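Long-range contacts in protease VII (Escherichia coli, PDB 1I78), which catalyses the cleavage of peptide bonds as OmpT, an integral beta-barrel protease of the omptin family in the bacterial outer membrane: residues N13-L18 with G292-F297; G133-R138 with M178-L183; Y189-L194 with A237-T242; N229-A234 with R255-K260. The protein carries 3 engineered substitutions. All coordinates share one frame; numbering follows the deposited sequence.

Interaction 1 (N13-L18 with G292-F297)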
loop_
_atom_site.group_PDB
_atom_site.type_symbol
_atom_site.label_atom_id
_atom_site.label_comp_id
_atom_site.label_asym_id
_atom_site.label_seq_id
_atom_site.Cartn_x
_atom_site.Cartn_y
_atom_site.Cartn_z
ATOM N N ASN A 13 4.189 21.837 14.938
ATOM C CA ASN A 13 2.763 21.611 14.813
ATOM C C ASN A 13 2.538 20.118 14.799
ATOM O O ASN A 13 3.354 19.373 14.274
ATOM C CB ASN A 13 2.202 22.270 13.544
ATOM C CG ASN A 13 2.603 21.556 12.272
ATOM O OD1 ASN A 13 2.198 20.426 12.025
ATOM N ND2 ASN A 13 3.394 22.224 11.450
ATOM N N ALA A 14 1.447 19.688 15.420
ATOM C CA ALA A 14 1.103 18.277 15.492
ATOM C C ALA A 14 -0.157 18.050 14.663
ATOM O O ALA A 14 -0.945 18.971 14.446
ATOM C CB ALA A 14 0.874 17.869 16.938
ATOM N N ASP A 15 -0.347 16.817 14.216
ATOM C CA ASP A 15 -1.480 16.477 13.380
ATOM C C ASP A 15 -1.989 15.096 13.768
ATOM O O ASP A 15 -1.266 14.112 13.641
ATOM C CB ASP A 15 -1.016 16.471 11.922
ATOM C CG ASP A 15 -2.162 16.417 10.938
ATOM O OD1 ASP A 15 -3.081 15.585 11.130
ATOM O OD2 ASP A 15 -2.128 17.201 9.961
ATOM N N ILE A 16 -3.230 15.033 14.241
ATOM C CA ILE A 16 -3.834 13.767 14.633
ATOM C C ILE A 16 -5.158 13.621 13.891
ATOM O O ILE A 16 -5.946 14.567 13.822
ATOM C CB ILE A 16 -4.103 13.717 16.152
ATOM C CG1 ILE A 16 -4.610 12.332 16.547
ATOM C CG2 ILE A 16 -5.139 14.768 16.542
ATOM C CD1 ILE A 16 -3.594 11.236 16.348
ATOM N N SER A 17 -5.412 12.453 13.319
ATOM C CA SER A 17 -6.662 12.282 12.597
ATOM C C SER A 17 -7.134 10.847 12.555
ATOM O O SER A 17 -6.372 9.917 12.828
ATOM C CB SER A 17 -6.537 12.813 11.167
ATOM O OG SER A 17 -5.849 11.901 10.328
ATOM N N LEU A 18 -8.409 10.684 12.216
ATOM C CA LEU A 18 -9.029 9.373 12.125
ATOM C C LEU A 18 -9.657 9.191 10.761
ATOM O O LEU A 18 -9.978 10.160 10.075
ATOM C CB LEU A 18 -10.097 9.218 13.202
ATOM C CG LEU A 18 -9.543 9.176 14.628
ATOM C CD1 LEU A 18 -10.684 9.037 15.635
ATOM C CD2 LEU A 18 -8.572 8.003 14.746
ATOM N N GLY A 292 -9.262 15.356 10.764
ATOM C CA GLY A 292 -8.570 15.578 12.017
ATOM C C GLY A 292 -8.182 17.018 12.294
ATOM O O GLY A 292 -8.737 17.950 11.710
ATOM N N LEU A 293 -7.198 17.190 13.176
ATOM C CA LEU A 293 -6.741 18.511 13.601
ATOM C C LEU A 293 -5.236 18.767 13.547
ATOM O O LEU A 293 -4.429 17.929 13.933
ATOM C CB LEU A 293 -7.235 18.758 15.026
ATOM C CG LEU A 293 -6.428 19.683 15.932
ATOM C CD1 LEU A 293 -6.645 21.136 15.527
ATOM C CD2 LEU A 293 -6.853 19.437 17.368
ATOM N N LYS A 294 -4.874 19.950 13.069
ATOM C CA LYS A 294 -3.478 20.352 12.989
ATOM C C LYS A 294 -3.279 21.527 13.951
ATOM O O LYS A 294 -3.761 22.633 13.707
ATOM C CB LYS A 294 -3.123 20.758 11.559
ATOM C CG LYS A 294 -1.649 21.018 11.356
ATOM C CD LYS A 294 -1.323 21.352 9.910
ATOM C CE LYS A 294 0.111 21.882 9.792
ATOM N NZ LYS A 294 0.543 22.112 8.380
ATOM N N TYR A 295 -2.578 21.262 15.051
ATOM C CA TYR A 295 -2.314 22.260 16.087
ATOM C C TYR A 295 -0.900 22.830 15.990
ATOM O O TYR A 295 0.079 22.098 16.109
ATOM C CB TYR A 295 -2.499 21.620 17.467
ATOM C CG TYR A 295 -2.606 22.599 18.610
ATOM C CD1 TYR A 295 -1.948 23.833 18.569
ATOM C CD2 TYR A 295 -3.369 22.297 19.738
ATOM C CE1 TYR A 295 -2.050 24.744 19.615
ATOM C CE2 TYR A 295 -3.479 23.202 20.798
ATOM C CZ TYR A 295 -2.818 24.425 20.726
ATOM O OH TYR A 295 -2.938 25.336 21.754
ATOM N N THR A 296 -0.792 24.137 15.786
ATOM C CA THR A 296 0.516 24.782 15.706
ATOM C C THR A 296 0.865 25.458 17.028
ATOM O O THR A 296 0.407 26.562 17.308
ATOM C CB THR A 296 0.560 25.835 14.580
ATOM O OG1 THR A 296 0.583 25.172 13.312
ATOM C CG2 THR A 296 1.799 26.709 14.704
ATOM N N PHE A 297 1.680 24.791 17.837
ATOM C CA PHE A 297 2.092 25.320 19.138
ATOM C C PHE A 297 2.689 26.732 19.084
ATOM O O PHE A 297 2.378 27.528 19.999
ATOM C CB PHE A 297 3.085 24.362 19.798
ATOM C CG PHE A 297 2.531 22.995 20.018
ATOM C CD1 PHE A 297 2.397 22.109 18.957
ATOM C CD2 PHE A 297 2.086 22.610 21.274
ATOM C CE1 PHE A 297 1.824 20.857 19.143
ATOM C CE2 PHE A 297 1.509 21.359 21.474
ATOM C CZ PHE A 297 1.376 20.479 20.406
ATOM O OXT PHE A 297 3.470 27.024 18.146
#

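Interaction 2 (G133-R138 with M178-L183)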
loop_
_atom_site.group_PDB
_atom_site.type_symbol
_atom_site.label_atom_id
_atom_site.label_comp_id
_atom_site.label_asym_id
_atom_site.label_seq_id
_atom_site.Cartn_x
_atom_site.Cartn_y
_atom_site.Cartn_z
ATOM N N GLY A 133 11.844 12.296 0.738
ATOM C CA GLY A 133 11.633 11.482 1.915
ATOM C C GLY A 133 11.691 9.988 1.697
ATOM O O GLY A 133 12.009 9.500 0.610
ATOM N N TYR A 134 11.369 9.265 2.758
ATOM C CA TYR A 134 11.388 7.818 2.757
ATOM C C TYR A 134 10.143 7.296 3.480
ATOM O O TYR A 134 9.782 7.798 4.547
ATOM C CB TYR A 134 12.650 7.346 3.486
ATOM C CG TYR A 134 12.754 5.850 3.622
ATOM C CD1 TYR A 134 13.101 5.060 2.526
ATOM C CD2 TYR A 134 12.489 5.221 4.836
ATOM C CE1 TYR A 134 13.183 3.681 2.627
ATOM C CE2 TYR A 134 12.566 3.834 4.953
ATOM C CZ TYR A 134 12.915 3.070 3.834
ATOM O OH TYR A 134 12.982 1.697 3.909
ATOM N N GLN A 135 9.499 6.285 2.914
ATOM C CA GLN A 135 8.301 5.707 3.533
ATOM C C GLN A 135 8.370 4.200 3.544
ATOM O O GLN A 135 8.978 3.604 2.673
ATOM C CB GLN A 135 7.033 6.073 2.764
ATOM C CG GLN A 135 6.646 7.514 2.780
ATOM C CD GLN A 135 5.401 7.770 1.942
ATOM O OE1 GLN A 135 5.321 7.357 0.779
ATOM N NE2 GLN A 135 4.423 8.461 2.530
ATOM N N GLU A 136 7.724 3.593 4.527
ATOM C CA GLU A 136 7.660 2.141 4.635
ATOM C C GLU A 136 6.248 1.740 5.050
ATOM O O GLU A 136 5.717 2.250 6.031
ATOM C CB GLU A 136 8.646 1.614 5.674
ATOM C CG GLU A 136 10.008 1.249 5.138
ATOM C CD GLU A 136 10.810 0.408 6.130
ATOM O OE1 GLU A 136 10.203 -0.472 6.790
ATOM O OE2 GLU A 136 12.042 0.616 6.235
ATOM N N SER A 137 5.628 0.840 4.299
ATOM C CA SER A 137 4.294 0.386 4.663
ATOM C C SER A 137 4.273 -1.133 4.707
ATOM O O SER A 137 5.030 -1.792 3.992
ATOM C CB SER A 137 3.244 0.907 3.666
ATOM O OG SER A 137 3.548 0.511 2.345
ATOM N N ARG A 138 3.411 -1.682 5.560
ATOM C CA ARG A 138 3.283 -3.132 5.687
ATOM C C ARG A 138 1.819 -3.596 5.654
ATOM O O ARG A 138 0.929 -2.917 6.167
ATOM C CB ARG A 138 3.926 -3.605 6.991
ATOM C CG ARG A 138 5.428 -3.544 7.018
ATOM C CD ARG A 138 5.951 -3.905 8.406
ATOM N NE ARG A 138 7.398 -4.111 8.411
ATOM C CZ ARG A 138 8.301 -3.153 8.202
ATOM N NH1 ARG A 138 7.915 -1.896 7.973
ATOM N NH2 ARG A 138 9.594 -3.459 8.199
ATOM N N MET A 178 9.946 3.011 0.298
ATOM C CA MET A 178 9.829 4.021 -0.744
ATOM C C MET A 178 10.575 5.344 -0.626
ATOM O O MET A 178 10.147 6.252 0.077
ATOM C CB MET A 178 8.346 4.346 -0.980
ATOM C CG MET A 178 7.438 3.142 -1.190
ATOM S SD MET A 178 5.693 3.613 -1.412
ATOM C CE MET A 178 4.996 3.032 0.134
ATOM N N PRO A 179 11.730 5.455 -1.284
ATOM C CA PRO A 179 12.430 6.738 -1.203
ATOM C C PRO A 179 11.613 7.571 -2.202
ATOM O O PRO A 179 11.237 7.063 -3.256
ATOM C CB PRO A 179 13.819 6.398 -1.730
ATOM C CG PRO A 179 13.986 4.958 -1.323
ATOM C CD PRO A 179 12.653 4.380 -1.689
ATOM N N TYR A 180 11.329 8.833 -1.917
ATOM C CA TYR A 180 10.503 9.569 -2.871
ATOM C C TYR A 180 10.715 11.073 -2.896
ATOM O O TYR A 180 11.268 11.650 -1.974
ATOM C CB TYR A 180 9.023 9.288 -2.564
ATOM C CG TYR A 180 8.560 9.958 -1.280
ATOM C CD1 TYR A 180 8.137 11.292 -1.280
ATOM C CD2 TYR A 180 8.629 9.287 -0.049
ATOM C CE1 TYR A 180 7.800 11.941 -0.101
ATOM C CE2 TYR A 180 8.292 9.933 1.147
ATOM C CZ TYR A 180 7.876 11.265 1.110
ATOM O OH TYR A 180 7.530 11.919 2.282
ATOM N N ILE A 181 10.257 11.699 -3.968
ATOM C CA ILE A 181 10.327 13.147 -4.100
ATOM C C ILE A 181 8.878 13.628 -4.220
ATOM O O ILE A 181 7.986 12.862 -4.628
ATOM C CB ILE A 181 11.114 13.581 -5.356
ATOM C CG1 ILE A 181 10.470 12.966 -6.602
ATOM C CG2 ILE A 181 12.582 13.206 -5.191
ATOM C CD1 ILE A 181 11.181 13.251 -7.914
ATOM N N GLY A 182 8.633 14.885 -3.862
ATOM C CA GLY A 182 7.281 15.389 -3.953
ATOM C C GLY A 182 7.103 16.886 -4.054
ATOM O O GLY A 182 8.059 17.657 -4.172
ATOM N N LEU A 183 5.835 17.279 -4.009
ATOM C CA LEU A 183 5.405 18.670 -4.090
ATOM C C LEU A 183 4.226 18.808 -3.154
ATOM O O LEU A 183 3.263 18.068 -3.260
ATOM C CB LEU A 183 4.944 19.008 -5.507
ATOM C CG LEU A 183 5.592 20.217 -6.185
ATOM C CD1 LEU A 183 4.822 20.551 -7.458
ATOM C CD2 LEU A 183 5.602 21.401 -5.237
#

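Interaction 3 (Y189-L194 with A237-T242)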
loop_
_atom_site.group_PDB
_atom_site.type_symbol
_atom_site.label_atom_id
_atom_site.label_comp_id
_atom_site.label_asym_id
_atom_site.label_seq_id
_atom_site.Cartn_x
_atom_site.Cartn_y
_atom_site.Cartn_z
ATOM N N TYR A 189 -7.453 31.627 2.264
ATOM C CA TYR A 189 -8.273 32.820 2.110
ATOM C C TYR A 189 -9.094 32.975 3.389
ATOM O O TYR A 189 -9.938 32.132 3.704
ATOM C CB TYR A 189 -9.203 32.706 0.905
ATOM C CG TYR A 189 -10.063 33.938 0.732
ATOM C CD1 TYR A 189 -9.479 35.194 0.532
ATOM C CD2 TYR A 189 -11.458 33.861 0.817
ATOM C CE1 TYR A 189 -10.257 36.344 0.427
ATOM C CE2 TYR A 189 -12.248 35.006 0.711
ATOM C CZ TYR A 189 -11.641 36.246 0.520
ATOM O OH TYR A 189 -12.412 37.389 0.441
ATOM N N GLU A 190 -8.836 34.052 4.124
ATOM C CA GLU A 190 -9.523 34.308 5.390
ATOM C C GLU A 190 -9.094 33.203 6.362
ATOM O O GLU A 190 -7.914 33.108 6.699
ATOM C CB GLU A 190 -11.044 34.295 5.196
ATOM C CG GLU A 190 -11.536 35.161 4.044
ATOM C CD GLU A 190 -12.184 36.457 4.500
ATOM O OE1 GLU A 190 -13.045 36.407 5.406
ATOM O OE2 GLU A 190 -11.845 37.525 3.939
ATOM N N ASP A 191 -10.031 32.368 6.807
ATOM C CA ASP A 191 -9.692 31.279 7.727
ATOM C C ASP A 191 -9.888 29.929 7.071
ATOM O O ASP A 191 -9.853 28.897 7.736
ATOM C CB ASP A 191 -10.541 31.341 9.000
ATOM C CG ASP A 191 -10.161 32.504 9.903
ATOM O OD1 ASP A 191 -8.956 32.644 10.222
ATOM O OD2 ASP A 191 -11.069 33.272 10.300
ATOM N N PHE A 192 -10.102 29.943 5.759
ATOM C CA PHE A 192 -10.307 28.711 5.004
ATOM C C PHE A 192 -9.019 28.327 4.259
ATOM O O PHE A 192 -8.314 29.188 3.721
ATOM C CB PHE A 192 -11.463 28.894 4.015
ATOM C CG PHE A 192 -11.901 27.624 3.367
ATOM C CD1 PHE A 192 -12.377 26.571 4.134
ATOM C CD2 PHE A 192 -11.814 27.462 1.988
ATOM C CE1 PHE A 192 -12.762 25.363 3.535
ATOM C CE2 PHE A 192 -12.192 26.268 1.383
ATOM C CZ PHE A 192 -12.667 25.211 2.159
ATOM N N GLU A 193 -8.719 27.031 4.223
ATOM C CA GLU A 193 -7.499 26.570 3.573
ATOM C C GLU A 193 -7.657 25.298 2.742
ATOM O O GLU A 193 -8.240 24.307 3.193
ATOM C CB GLU A 193 -6.420 26.351 4.637
ATOM C CG GLU A 193 -5.005 26.188 4.095
ATOM C CD GLU A 193 -3.956 26.312 5.191
ATOM O OE1 GLU A 193 -3.891 25.426 6.069
ATOM O OE2 GLU A 193 -3.205 27.310 5.182
ATOM N N LEU A 194 -7.131 25.348 1.521
ATOM C CA LEU A 194 -7.159 24.222 0.593
ATOM C C LEU A 194 -5.707 23.856 0.294
ATOM O O LEU A 194 -4.883 24.734 0.036
ATOM C CB LEU A 194 -7.865 24.613 -0.711
ATOM C CG LEU A 194 -9.366 24.921 -0.687
ATOM C CD1 LEU A 194 -9.802 25.385 -2.061
ATOM C CD2 LEU A 194 -10.153 23.692 -0.276
ATOM N N ALA A 237 -8.926 20.087 2.850
ATOM C CA ALA A 237 -9.711 21.303 3.034
ATOM C C ALA A 237 -9.912 21.475 4.535
ATOM O O ALA A 237 -10.304 20.527 5.230
ATOM C CB ALA A 237 -11.069 21.186 2.330
ATOM N N GLY A 238 -9.646 22.679 5.032
ATOM C CA GLY A 238 -9.792 22.911 6.454
ATOM C C GLY A 238 -10.126 24.333 6.846
ATOM O O GLY A 238 -10.088 25.264 6.031
ATOM N N TYR A 239 -10.423 24.495 8.129
ATOM C CA TYR A 239 -10.811 25.787 8.676
ATOM C C TYR A 239 -10.070 26.100 9.974
ATOM O O TYR A 239 -9.938 25.243 10.852
ATOM C CB TYR A 239 -12.328 25.773 8.934
ATOM C CG TYR A 239 -12.926 27.092 9.366
ATOM C CD1 TYR A 239 -13.033 28.162 8.472
ATOM C CD2 TYR A 239 -13.404 27.268 10.670
ATOM C CE1 TYR A 239 -13.606 29.377 8.865
ATOM C CE2 TYR A 239 -13.980 28.479 11.074
ATOM C CZ TYR A 239 -14.079 29.530 10.168
ATOM O OH TYR A 239 -14.645 30.726 10.569
ATOM N N TYR A 240 -9.579 27.327 10.094
ATOM C CA TYR A 240 -8.897 27.717 11.319
ATOM C C TYR A 240 -9.919 28.119 12.374
ATOM O O TYR A 240 -10.414 29.242 12.374
ATOM C CB TYR A 240 -7.919 28.871 11.065
ATOM C CG TYR A 240 -6.697 28.436 10.288
ATOM C CD1 TYR A 240 -6.774 28.207 8.912
ATOM C CD2 TYR A 240 -5.482 28.187 10.935
ATOM C CE1 TYR A 240 -5.685 27.740 8.201
ATOM C CE2 TYR A 240 -4.386 27.722 10.232
ATOM C CZ TYR A 240 -4.496 27.496 8.860
ATOM O OH TYR A 240 -3.433 27.000 8.141
ATOM N N VAL A 241 -10.262 27.182 13.251
ATOM C CA VAL A 241 -11.208 27.468 14.314
ATOM C C VAL A 241 -10.579 28.495 15.264
ATOM O O VAL A 241 -11.262 29.385 15.756
ATOM C CB VAL A 241 -11.583 26.192 15.074
ATOM C CG1 VAL A 241 -12.373 26.540 16.325
ATOM C CG2 VAL A 241 -12.410 25.297 14.172
ATOM N N THR A 242 -9.282 28.355 15.533
ATOM C CA THR A 242 -8.565 29.323 16.369
ATOM C C THR A 242 -7.353 29.755 15.551
ATOM O O THR A 242 -7.085 29.193 14.490
ATOM C CB THR A 242 -8.084 28.730 17.714
ATOM O OG1 THR A 242 -7.043 27.771 17.479
ATOM C CG2 THR A 242 -9.242 28.074 18.449
#

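Interaction 4 (N229-A234 with R255-K260)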
loop_
_atom_site.group_PDB
_atom_site.type_symbol
_atom_site.label_atom_id
_atom_site.label_comp_id
_atom_site.label_asym_id
_atom_site.label_seq_id
_atom_site.Cartn_x
_atom_site.Cartn_y
_atom_site.Cartn_z
ATOM N N ASN A 229 7.760 1.800 -9.574
ATOM C CA ASN A 229 7.181 3.140 -9.542
ATOM C C ASN A 229 6.071 3.292 -8.505
ATOM O O ASN A 229 5.327 2.347 -8.203
ATOM C CB ASN A 229 6.648 3.523 -10.925
ATOM C CG ASN A 229 7.766 3.744 -11.943
ATOM O OD1 ASN A 229 7.664 3.309 -13.086
ATOM N ND2 ASN A 229 8.831 4.435 -11.531
ATOM N N TYR A 230 5.985 4.496 -7.956
ATOM C CA TYR A 230 4.997 4.834 -6.955
ATOM C C TYR A 230 4.487 6.234 -7.239
ATOM O O TYR A 230 5.250 7.119 -7.636
ATOM C CB TYR A 230 5.620 4.789 -5.562
ATOM C CG TYR A 230 4.787 5.465 -4.515
ATOM C CD1 TYR A 230 3.609 4.885 -4.050
ATOM C CD2 TYR A 230 5.175 6.696 -3.979
ATOM C CE1 TYR A 230 2.838 5.504 -3.075
ATOM C CE2 TYR A 230 4.416 7.330 -3.003
ATOM C CZ TYR A 230 3.248 6.727 -2.549
ATOM O OH TYR A 230 2.512 7.332 -1.549
ATOM N N TYR A 231 3.188 6.430 -7.064
ATOM C CA TYR A 231 2.611 7.741 -7.287
ATOM C C TYR A 231 1.645 7.983 -6.158
ATOM O O TYR A 231 1.077 7.048 -5.602
ATOM C CB TYR A 231 1.859 7.825 -8.632
ATOM C CG TYR A 231 2.639 7.297 -9.816
ATOM C CD1 TYR A 231 2.683 5.925 -10.095
ATOM C CD2 TYR A 231 3.367 8.158 -10.645
ATOM C CE1 TYR A 231 3.432 5.418 -11.163
ATOM C CE2 TYR A 231 4.127 7.661 -11.726
ATOM C CZ TYR A 231 4.151 6.286 -11.975
ATOM O OH TYR A 231 4.883 5.775 -13.033
ATOM N N SER A 232 1.454 9.247 -5.822
ATOM C CA SER A 232 0.530 9.600 -4.768
ATOM C C SER A 232 -0.093 10.969 -5.014
ATOM O O SER A 232 0.581 11.882 -5.488
ATOM C CB SER A 232 1.253 9.599 -3.434
ATOM O OG SER A 232 0.321 9.839 -2.410
ATOM N N VAL A 233 -1.382 11.095 -4.708
ATOM C CA VAL A 233 -2.097 12.358 -4.850
ATOM C C VAL A 233 -2.980 12.552 -3.626
ATOM O O VAL A 233 -3.802 11.696 -3.306
ATOM C CB VAL A 233 -2.995 12.380 -6.106
ATOM C CG1 VAL A 233 -3.794 13.680 -6.151
ATOM C CG2 VAL A 233 -2.141 12.253 -7.361
ATOM N N ALA A 234 -2.803 13.665 -2.925
ATOM C CA ALA A 234 -3.627 13.935 -1.750
ATOM C C ALA A 234 -4.081 15.395 -1.748
ATOM O O ALA A 234 -3.339 16.281 -2.174
ATOM C CB ALA A 234 -2.854 13.602 -0.457
ATOM N N ARG A 255 -0.579 4.630 -5.606
ATOM C CA ARG A 255 -0.431 3.404 -6.357
ATOM C C ARG A 255 1.005 2.959 -6.528
ATOM O O ARG A 255 1.927 3.780 -6.657
ATOM C CB ARG A 255 -1.053 3.573 -7.741
ATOM C CG ARG A 255 -0.844 2.370 -8.644
ATOM C CD ARG A 255 -1.634 2.494 -9.932
ATOM N NE ARG A 255 -1.480 1.321 -10.790
ATOM C CZ ARG A 255 -1.719 0.068 -10.401
ATOM N NH1 ARG A 255 -2.126 -0.191 -9.156
ATOM N NH2 ARG A 255 -1.542 -0.933 -11.260
ATOM N N VAL A 256 1.182 1.645 -6.514
ATOM C CA VAL A 256 2.486 1.050 -6.757
ATOM C C VAL A 256 2.283 0.217 -8.009
ATOM O O VAL A 256 1.590 -0.793 -7.982
ATOM C CB VAL A 256 2.952 0.145 -5.612
ATOM C CG1 VAL A 256 4.152 -0.677 -6.070
ATOM C CG2 VAL A 256 3.322 0.983 -4.427
ATOM N N THR A 257 2.866 0.664 -9.109
ATOM C CA THR A 257 2.737 -0.022 -10.385
ATOM C C THR A 257 3.402 -1.393 -10.395
ATOM O O THR A 257 4.461 -1.597 -9.801
ATOM C CB THR A 257 3.325 0.843 -11.507
ATOM O OG1 THR A 257 2.445 1.942 -11.744
ATOM C CG2 THR A 257 3.459 0.056 -12.788
ATOM N N ASN A 258 2.771 -2.335 -11.084
ATOM C CA ASN A 258 3.298 -3.685 -11.163
ATOM C C ASN A 258 4.601 -3.769 -11.949
ATOM O O ASN A 258 4.807 -3.062 -12.938
ATOM C CB ASN A 258 2.268 -4.623 -11.791
ATOM C CG ASN A 258 2.752 -6.054 -11.838
ATOM O OD1 ASN A 258 3.069 -6.653 -10.812
ATOM N ND2 ASN A 258 2.820 -6.607 -13.031
ATOM N N LYS A 259 5.470 -4.656 -11.487
ATOM C CA LYS A 259 6.760 -4.881 -12.101
ATOM C C LYS A 259 7.165 -6.297 -11.686
ATOM O O LYS A 259 6.661 -6.819 -10.686
ATOM C CB LYS A 259 7.760 -3.839 -11.580
ATOM C CG LYS A 259 9.148 -3.870 -12.206
ATOM C CD LYS A 259 9.921 -2.592 -11.855
ATOM C CE LYS A 259 11.269 -2.518 -12.554
ATOM N NZ LYS A 259 12.210 -3.565 -12.070
ATOM N N LYS A 260 8.050 -6.926 -12.455
ATOM C CA LYS A 260 8.492 -8.276 -12.139
ATOM C C LYS A 260 9.730 -8.256 -11.274
ATOM O O LYS A 260 10.547 -7.341 -11.360
ATOM C CB LYS A 260 8.801 -9.070 -13.419
ATOM C CG LYS A 260 7.585 -9.417 -14.264
ATOM C CD LYS A 260 7.984 -10.146 -15.527
ATOM C CE LYS A 260 6.771 -10.468 -16.388
ATOM N NZ LYS A 260 7.187 -11.213 -17.614
HETATM O O HOH W 1 6.686 -0.059 -11.502
#

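Interaction 1 (N13-L18 with G292-F297)
Asn13 and Lys294 meet where strand 12-31, the first of the barrel, runs antiparallel to strand 272-296, the last, and closes the cylinder. With CG of Asn13 held between its backbone N and carbonyl carbon (chi1 72°), the amide crosses the extended lysine chain at a slant. Asn13 OD1 lies 3.4 Å from Lys294 CE, so the amide touches methylene rather than the ammonium group; the same OD1 is hydrogen-bonded to Asn57 of strand 37-58. At its base, Asn13 CB sits 3.3 Å from Thr296 OG1. Ala14 forms a hydrogen-bonded pair with Tyr295: Ala14 N to Tyr295 O and Tyr295 N to Ala14 O both measure 2.9 Å. Two residues along, the bond from Ile16 N to Leu293 O is 3.1 Å and its return, Leu293 N to Ile16 O, is 3.0 Å. The methyl of Ala14 faces the other side of the sheet, where Phe297 CE1 comes within 3.8 Å of Ala14 CB, the ring presenting its edge. Asp15 and Lys294 are opposed across the strands, yet Asp15 OD2 and Lys294 NZ stay 5.8 Å apart, and Asp15 OD1 is hydrogen-bonded to Tyr248. The chemistry is thus split by face: polar groups line the side of Asn13, Asp15 and Lys294, while Ala14, Ile16, Leu293 and Tyr295, with the Phe297 ring at Ala14, make the other side largely apolar or aromatic, consistent with a barrel wall whose outer surface meets lipid or detergent.

Interaction 2 (G133-R138 with M178-L183)
Tyr180 holds its CG between its backbone N and carbonyl carbon (chi1 71°), which swings the ring across to Gly133, while Gln135, with CG trans to its own carbonyl carbon (chi1 -67°), brings its chain to the same ring. Gly133 CA lies over one face, 4.0 Å from the centroid of the Tyr180 ring, a CH-pi contact set toward the rim. Gln135 CG approaches Tyr180 CE2 to 3.4 Å, and the two side chains cross at about a right angle. This is the aromatic rescue of a cross-strand glycine: the ring covers backbone that has no side chain of its own. Two hydrogen-bonded pairs fix the register. Tyr180 N gives a 2.7 Å bond to Gly133 O, returned by Gly133 N to Tyr180 O; the link from Gln135 N to Met178 O, 2.9 Å, is less regular, its donor standing 40° above the carbonyl plane. On the other face Tyr134 turns its ring edge to Pro179, CD1 to CG 4.0 Å, and its OH bonds to Glu136 OE2. The bent Met178 chain brings CE within 3.7 Å of Ser137 OG. Tyr180 OH is hydrogen-bonded to Asp113 of strand 97-119, which flanks strand 126-149, whereas strand 192-213 borders strand 169-189 on its other edge and packs Val204 on Met178 and Ser201 on Tyr180.

Interaction 3 (Y189-L194 with A237-T242)
Asp191, Phe192, Glu193 and Leu194 face Tyr240, Tyr239, Gly238 and Ala237 in antiparallel register, the first two of them closing a type II' beta turn that runs from Tyr189 to Phe192. Tyr240 N gives a nearly straight bond to Asp191 O, 2.8 Å, in the plane of that carbonyl, and Glu193 and Gly238 exchange a pair, Glu193 N to Gly238 O at 2.9 Å and Gly238 N to Glu193 O at 2.8 Å. The chief side-chain bond joins Tyr240 OH to Glu193 OE1, 2.6 Å. An extended glutamate, with CG opposite its backbone N (chi1 -166°), carries the carboxylate out to the phenol; the hydroxyl comes from above the carboxylate plane, which stands 79° to the ring. Because Glu193 OE1 also makes a salt bridge with Lys246, the carboxylate is probably kept ionised. Tyr240 presents its ring edge to Asp191 O, and Arg188 makes a cation-pi contact with that ring while pairing with Asp191 OD1, so one arginine serves both the turn and the strand of Tyr240. Turned to the opposite face of the sheet, the Tyr239 ring lies along the base of Asp191, CE1 to CB 3.6 Å. The Phe192 ring meets the neighbouring backbone obliquely, CD1 being 3.2 Å from Gly238 O, and Leu194 CD2 packs on Ala237 CB at 3.7 Å. These residues form one end of the hairpin of strands 192-213 and 219-242. Strand 169-189, entering through the tight turn, bonds to Leu194 through Tyr187, and strand 245-267 continues the sheet beyond Ala237 and Tyr239.

Interaction 4 (N229-A234 with R255-K260)
The beta hairpin of strands 219-242 and 245-267 forms part of the barrel wall, and here Tyr231 pairs with Arg255 and Tyr230 with Val256. Tyr231 N bonds to Arg255 O at 3.0 Å, in the carbonyl plane, and Arg255 N returns to Tyr231 O at 2.9 Å. Thr257 N reaches Asn229 O at 3.1 Å, but with its donor tilted 35° from the carbonyl plane. The reciprocal link is made by water: it accepts from Asn229 N at 2.9 Å and donates to Thr257 O at 3.2 Å, spanning the gap where the strands begin to part. Among the side chains, Tyr230 crosses Val256 at about a right angle, CD1 against CG2 at 3.9 Å. On the other face the Tyr231 ring offers its edge, CE1 lying 3.7 Å from Thr257 OG1. Arg255, extended from chi1 (175°) through chi3, leads away from Tyr231, and its guanidinium makes a salt bridge with Glu283 on strand 272-296. That strand borders strand 245-267, bonding through Asn284 to Val256, while strand 192-213 lies along strand 219-242 and sets Tyr200 against Tyr231 and Ser201 beside Tyr230.

All four contacts are antiparallel seams of one continuous barrel sheet. Interaction 1 pairs the first and last strands, and the other three are nested within the loop it closes. Interactions 2 and 4 lie nearest each other, centres 11 Å apart, and touch: Met178 SD rests 3.6 Å from Tyr230 CD1, although strand 192-213 separates their strands in the sheet. Interactions 3 and 4 share strand 219-242 but stand about 31 Å apart between centres, spreading along the barrel. Interaction 3 instead lies about 14 Å from interaction 1, centre to centre. A bound octyl glucoside approaches the Ile16 side chain of interaction 1 to about 6 Å, consistent with a membrane-facing surface.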